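Local structure of UBP3-associated protein BRE5 (Saccharomyces cerevisiae, 2QIY) at residues Ile104-Thr109 against Gln124-Leu129; Val82-Leu87 against Met112-Thr117. The protein works with UBP3 in removing ubiquitin, a step that affects the ubiquitination state of sec23, and is represented here by its NTF2 domain. All blocks are in the same frame, centred on the assembly; numbering follows the deposited sequence.

Contact 1. Residues Ile104-Thr109 against Gln124-Leu129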
loop_
_atom_site.group_PDB
_atom_site.type_symbol
_atom_site.label_atom_id
_atom_site.label_comp_id
_atom_site.label_asym_id
_atom_site.label_seq_id
_atom_site.Cartn_x
_atom_site.Cartn_y
_atom_site.Cartn_z
ATOM N N ILE A 104 -7.186 -6.780 -11.420
ATOM C CA ILE A 104 -6.632 -5.444 -11.226
ATOM C C ILE A 104 -6.146 -5.274 -9.792
ATOM O O ILE A 104 -6.889 -5.517 -8.852
ATOM C CB ILE A 104 -7.666 -4.333 -11.547
ATOM C CG1 ILE A 104 -8.304 -4.556 -12.922
ATOM C CG2 ILE A 104 -6.993 -2.937 -11.466
ATOM C CD1 ILE A 104 -9.558 -3.744 -13.148
ATOM N N LEU A 105 -4.889 -4.864 -9.654
ATOM C CA LEU A 105 -4.268 -4.483 -8.376
ATOM C C LEU A 105 -4.407 -2.986 -8.216
ATOM O O LEU A 105 -3.978 -2.237 -9.096
ATOM C CB LEU A 105 -2.766 -4.805 -8.440
ATOM C CG LEU A 105 -1.863 -5.068 -7.214
ATOM C CD1 LEU A 105 -0.376 -4.678 -7.388
ATOM C CD2 LEU A 105 -2.431 -4.773 -5.810
ATOM N N ILE A 106 -5.008 -2.545 -7.102
ATOM C CA ILE A 106 -5.186 -1.133 -6.831
ATOM C C ILE A 106 -4.530 -0.768 -5.492
ATOM O O ILE A 106 -4.714 -1.462 -4.501
ATOM C CB ILE A 106 -6.700 -0.736 -6.784
ATOM C CG1 ILE A 106 -7.406 -1.137 -8.076
ATOM C CG2 ILE A 106 -6.857 0.762 -6.508
ATOM C CD1 ILE A 106 -8.955 -0.923 -8.044
ATOM N N MET A 107 -3.775 0.320 -5.455
ATOM C CA MET A 107 -3.344 0.840 -4.146
ATOM C C MET A 107 -3.825 2.263 -3.985
ATOM O O MET A 107 -3.658 3.080 -4.903
ATOM C CB MET A 107 -1.832 0.896 -4.032
ATOM C CG MET A 107 -1.113 -0.379 -3.985
ATOM S SD MET A 107 0.629 0.115 -3.925
ATOM C CE MET A 107 0.738 0.680 -2.258
ATOM N N ALA A 108 -4.398 2.571 -2.821
ATOM C CA ALA A 108 -4.880 3.915 -2.536
ATOM C C ALA A 108 -4.176 4.426 -1.290
ATOM O O ALA A 108 -3.831 3.637 -0.401
ATOM C CB ALA A 108 -6.359 3.872 -2.306
ATOM N N THR A 109 -3.927 5.726 -1.202
ATOM C CA THR A 109 -3.415 6.238 0.079
ATOM C C THR A 109 -4.167 7.498 0.374
ATOM O O THR A 109 -4.677 8.163 -0.545
ATOM C CB THR A 109 -1.889 6.589 0.093
ATOM O OG1 THR A 109 -1.653 7.839 -0.587
ATOM C CG2 THR A 109 -1.041 5.492 -0.543
ATOM N N GLN A 124 -4.259 1.520 1.377
ATOM C CA GLN A 124 -5.193 0.402 1.278
ATOM C C GLN A 124 -5.014 -0.227 -0.095
ATOM O O GLN A 124 -4.980 0.487 -1.102
ATOM C CB GLN A 124 -6.657 0.843 1.491
ATOM C CG GLN A 124 -7.667 -0.345 1.538
ATOM C CD GLN A 124 -9.027 0.006 2.159
ATOM O OE1 GLN A 124 -9.894 -0.873 2.338
ATOM N NE2 GLN A 124 -9.220 1.267 2.495
ATOM N N THR A 125 -4.924 -1.559 -0.133
ATOM C CA THR A 125 -4.692 -2.254 -1.390
ATOM C C THR A 125 -5.820 -3.223 -1.651
ATOM O O THR A 125 -6.286 -3.882 -0.727
ATOM C CB THR A 125 -3.350 -3.006 -1.328
ATOM O OG1 THR A 125 -2.311 -2.020 -1.313
ATOM C CG2 THR A 125 -3.163 -3.866 -2.521
ATOM N N PHE A 126 -6.244 -3.298 -2.906
ATOM C CA PHE A 126 -7.308 -4.214 -3.348
ATOM C C PHE A 126 -6.864 -5.042 -4.534
ATOM O O PHE A 126 -6.043 -4.591 -5.354
ATOM C CB PHE A 126 -8.486 -3.404 -3.867
ATOM C CG PHE A 126 -9.039 -2.423 -2.878
ATOM C CD1 PHE A 126 -8.501 -1.129 -2.794
ATOM C CD2 PHE A 126 -10.126 -2.773 -2.058
ATOM C CE1 PHE A 126 -9.032 -0.210 -1.889
ATOM C CE2 PHE A 126 -10.672 -1.834 -1.173
ATOM C CZ PHE A 126 -10.110 -0.562 -1.093
ATOM N N ILE A 127 -7.432 -6.241 -4.652
ATOM C CA ILE A 127 -7.352 -7.002 -5.904
ATOM C C ILE A 127 -8.781 -7.276 -6.370
ATOM O O ILE A 127 -9.609 -7.757 -5.585
ATOM C CB ILE A 127 -6.576 -8.337 -5.772
ATOM C CG1 ILE A 127 -5.126 -8.053 -5.407
ATOM C CG2 ILE A 127 -6.622 -9.119 -7.114
ATOM C CD1 ILE A 127 -4.380 -7.434 -6.500
ATOM N N LEU A 128 -9.052 -6.911 -7.616
ATOM C CA LEU A 128 -10.349 -7.106 -8.266
ATOM C C LEU A 128 -10.229 -8.224 -9.293
ATOM O O LEU A 128 -9.354 -8.198 -10.168
ATOM C CB LEU A 128 -10.811 -5.827 -8.974
ATOM C CG LEU A 128 -10.823 -4.538 -8.147
ATOM C CD1 LEU A 128 -11.524 -3.466 -8.956
ATOM C CD2 LEU A 128 -11.525 -4.757 -6.810
ATOM N N LEU A 129 -11.140 -9.185 -9.196
ATOM C CA LEU A 129 -11.164 -10.331 -10.094
ATOM C C LEU A 129 -12.414 -10.249 -10.994
ATOM O O LEU A 129 -13.528 -10.132 -10.494
ATOM C CB LEU A 129 -11.214 -11.610 -9.255
ATOM C CG LEU A 129 -11.342 -12.935 -10.019
ATOM C CD1 LEU A 129 -10.032 -13.309 -10.648
ATOM C CD2 LEU A 129 -11.786 -14.016 -9.055
#
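Ala108 N gives the amide hydrogen to Gln124 O at 2.8 Å, and Gln124 N returns a bond to Ala108 O. The same paired bonding recurs at Ile106 with Phe126 and at Ile104 with Leu128, so six backbone hydrogen bonds tie these antiparallel strands of the NTF2-domain sheet. Ile106 O takes the N-H of Phe126, N to O 2.9 Å, and has a weaker CA-H...O contact from Thr125 CA, 3.2 Å from Ile106 O.

On the face carrying Leu105, Met107, Thr125 and Ile127, packing is tight. Ile127 CD1, turned by a chi2 of -70°, sits 3.4 Å from Leu105 CD2, whose other neighbour is Thr125 CG2 at 3.5 Å. Met107 lies side by side with Thr125, its CG 3.4 Å from Thr125 OG1, a buried hydroxyl oxygen with no polar partner in the model. An alanine at Thr125 would probably leave a gap beside Leu105 CD2 and Met107 CG, where CG2 and OG1 now pack. Thr125 also packs on Met107 of the second subunit. On the opposite face, Ile106 CD1 meets Leu128 CD1 at 3.7 Å, while the Phe126 ring packs edge-to-face with Phe18 and Tyr22 of helix 11-28. Between the two strands the hydrogen bonds are thus all backbone to backbone, and the side chains form largely apolar faces, one against the helix and the other against the second subunit.

Contact 2. Residues Val82-Leu87 against Met112-Thr117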
loop_
_atom_site.group_PDB
_atom_site.type_symbol
_atom_site.label_atom_id
_atom_site.label_comp_id
_atom_site.label_asym_id
_atom_site.label_seq_id
_atom_site.Cartn_x
_atom_site.Cartn_y
_atom_site.Cartn_z
ATOM N N VAL A 82 -18.789 2.062 10.926
ATOM C CA VAL A 82 -18.450 2.000 9.514
ATOM C C VAL A 82 -19.190 3.134 8.771
ATOM O O VAL A 82 -18.614 3.808 7.908
ATOM C CB VAL A 82 -18.769 0.578 8.921
ATOM C CG1 VAL A 82 -18.706 0.609 7.402
ATOM C CG2 VAL A 82 -17.801 -0.489 9.505
ATOM N N ARG A 83 -20.442 3.395 9.157
ATOM C CA ARG A 83 -21.241 4.440 8.519
ATOM C C ARG A 83 -20.617 5.828 8.690
ATOM O O ARG A 83 -20.961 6.779 7.974
ATOM C CB ARG A 83 -22.651 4.448 9.119
ATOM C CG ARG A 83 -23.558 3.368 8.545
ATOM C CD ARG A 83 -24.970 3.447 9.150
ATOM N NE ARG A 83 -25.847 2.418 8.574
ATOM C CZ ARG A 83 -26.715 2.650 7.596
ATOM N NH1 ARG A 83 -26.851 3.880 7.120
ATOM N NH2 ARG A 83 -27.479 1.664 7.117
ATOM N N SER A 84 -19.739 5.954 9.673
ATOM C CA SER A 84 -19.189 7.265 10.023
ATOM C C SER A 84 -17.795 7.472 9.420
ATOM O O SER A 84 -17.159 8.488 9.682
ATOM C CB SER A 84 -19.179 7.458 11.541
ATOM O OG SER A 84 -18.163 6.685 12.174
ATOM N N LEU A 85 -17.355 6.527 8.578
ATOM C CA LEU A 85 -16.015 6.593 7.984
ATOM C C LEU A 85 -15.965 7.681 6.920
ATOM O O LEU A 85 -16.885 7.815 6.112
ATOM C CB LEU A 85 -15.622 5.233 7.406
ATOM C CG LEU A 85 -14.233 5.090 6.762
ATOM C CD1 LEU A 85 -13.703 3.660 6.863
ATOM C CD2 LEU A 85 -14.272 5.564 5.290
ATOM N N LYS A 86 -14.876 8.446 6.940
ATOM C CA LYS A 86 -14.678 9.578 6.048
ATOM C C LYS A 86 -13.215 9.543 5.594
ATOM O O LYS A 86 -12.346 8.991 6.268
ATOM C CB LYS A 86 -14.961 10.864 6.828
ATOM C CG LYS A 86 -16.440 10.992 7.260
ATOM C CD LYS A 86 -16.655 12.114 8.258
ATOM C CE LYS A 86 -18.105 12.158 8.677
ATOM N NZ LYS A 86 -18.871 13.000 7.734
ATOM N N LEU A 87 -12.924 10.114 4.436
ATOM C CA LEU A 87 -11.515 10.159 4.031
ATOM C C LEU A 87 -11.219 11.221 3.019
ATOM O O LEU A 87 -12.117 11.683 2.304
ATOM C CB LEU A 87 -10.995 8.805 3.505
ATOM C CG LEU A 87 -11.544 8.300 2.163
ATOM C CD1 LEU A 87 -10.516 7.339 1.541
ATOM C CD2 LEU A 87 -12.903 7.620 2.381
ATOM N N MET A 112 -7.700 9.047 6.718
ATOM C CA MET A 112 -9.003 8.504 7.067
ATOM C C MET A 112 -9.399 8.996 8.450
ATOM O O MET A 112 -8.554 9.165 9.326
ATOM C CB MET A 112 -8.911 6.956 7.038
ATOM C CG MET A 112 -10.205 6.260 7.311
ATOM S SD MET A 112 -9.977 4.497 7.004
ATOM C CE MET A 112 -9.884 4.486 5.222
ATOM N N PHE A 113 -10.682 9.246 8.653
ATOM C CA PHE A 113 -11.160 9.563 9.997
ATOM C C PHE A 113 -12.610 9.107 10.104
ATOM O O PHE A 113 -13.177 8.565 9.140
ATOM C CB PHE A 113 -10.980 11.041 10.355
ATOM C CG PHE A 113 -11.788 12.007 9.499
ATOM C CD1 PHE A 113 -12.880 12.679 10.058
ATOM C CD2 PHE A 113 -11.420 12.277 8.186
ATOM C CE1 PHE A 113 -13.619 13.572 9.301
ATOM C CE2 PHE A 113 -12.166 13.214 7.402
ATOM C CZ PHE A 113 -13.254 13.839 7.973
ATOM N N TRP A 114 -13.160 9.240 11.300
ATOM C CA TRP A 114 -14.571 8.944 11.515
ATOM C C TRP A 114 -15.150 10.193 12.147
ATOM O O TRP A 114 -14.415 11.043 12.687
ATOM C CB TRP A 114 -14.716 7.706 12.415
ATOM C CG TRP A 114 -14.219 6.426 11.737
ATOM C CD1 TRP A 114 -14.995 5.438 11.160
ATOM C CD2 TRP A 114 -12.866 6.022 11.562
ATOM N NE1 TRP A 114 -14.196 4.459 10.629
ATOM C CE2 TRP A 114 -12.882 4.786 10.860
ATOM C CE3 TRP A 114 -11.624 6.576 11.936
ATOM C CZ2 TRP A 114 -11.704 4.090 10.533
ATOM C CZ3 TRP A 114 -10.441 5.882 11.582
ATOM C CH2 TRP A 114 -10.502 4.667 10.885
ATOM N N THR A 115 -16.465 10.354 12.082
ATOM C CA THR A 115 -17.085 11.532 12.685
ATOM C C THR A 115 -16.483 11.847 14.049
ATOM O O THR A 115 -16.471 10.995 14.955
ATOM C CB THR A 115 -18.597 11.327 12.811
ATOM O OG1 THR A 115 -19.105 10.967 11.517
ATOM C CG2 THR A 115 -19.260 12.605 13.336
ATOM N N GLY A 116 -15.932 13.061 14.148
ATOM C CA GLY A 116 -15.374 13.580 15.380
ATOM C C GLY A 116 -13.984 13.102 15.791
ATOM O O GLY A 116 -13.495 13.533 16.847
ATOM N N THR A 117 -13.354 12.230 14.997
ATOM C CA THR A 117 -12.026 11.721 15.364
ATOM C C THR A 117 -10.921 12.480 14.643
ATOM O O THR A 117 -11.189 13.152 13.643
ATOM C CB THR A 117 -11.821 10.216 15.051
ATOM O OG1 THR A 117 -11.512 10.029 13.665
ATOM C CG2 THR A 117 -13.036 9.389 15.458
HETATM O O HOH W 1 -17.353 7.991 14.938
#
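Lys86 and Phe113 face each other as the hydrogen-bonded pair of a beta hairpin, formed by strands 85-97 and 103-114 of the NTF2 fold, near the hairpin's open end. Lys86 N bonds to Phe113 O at 2.8 Å and Phe113 N to Lys86 O, and the lysine side chain starts over its partner's ring and leaves it past the CE1 rim. CB makes a CH-pi contact, 3.7 Å from the ring centroid and close to the normal. Phe113 CG lies between its own backbone N and carbonyl carbon (chi1 64°), which starts the ring on its way toward the lysine. Further out, Lys86 CD meets Phe113 CE1 at 3.5 Å, and CE comes to 3.2 Å from Thr115 OG1. A bend at chi4 (-87°) sets the direction of NZ, whose partners lie outside the hairpin: a salt bridge to an acidic side chain of the chain of another protein and a hydrogen bond to that chain's backbone. Next door, Leu87 pairs with a strand of the same partner, which extends the sheet into the neighbouring protein by an antiparallel ladder.

On the other face, Leu85 CB approaches Trp114 NE1 at 3.6 Å and its CD1 touches Met112 SD, while Met112 CG lies over one face of the indole toward its rim. The indole NE1 has its polar partner in Tyr48 OH. Beyond the strands, a type II turn from Trp114 to Thr117 is closed by Thr117 N to Trp114 O, and Trp114 N bonds almost straight to Thr117 OG1. Thr115 N reaches back to Ser84 O. Ser84 OG is held by Lys81 O and also accepts a hydrogen bond from a water, 3.2 Å away, that donates a second one to Thr115 O.

Overall arrangement
Both contacts are adjacent-strand pairings in one sheet, and strand 103-114 serves both: its beginning pairs with strand 120-130 in contact 1, its end with strand 85-97 in contact 2. Their centres lie about 21 Å apart on opposite sides of the chain's centre. Contact 1 is wholly buried, enclosed by helix 11-28 and the second subunit, and its side chains meet mainly through apolar groups. Contact 2 is mostly buried too, but it sits at the sheet's outermost strand in this chain and includes exposed turn residues, a bridging water and a lysine that pairs with another protein. Packing of Gln124 against Met112 joins the two.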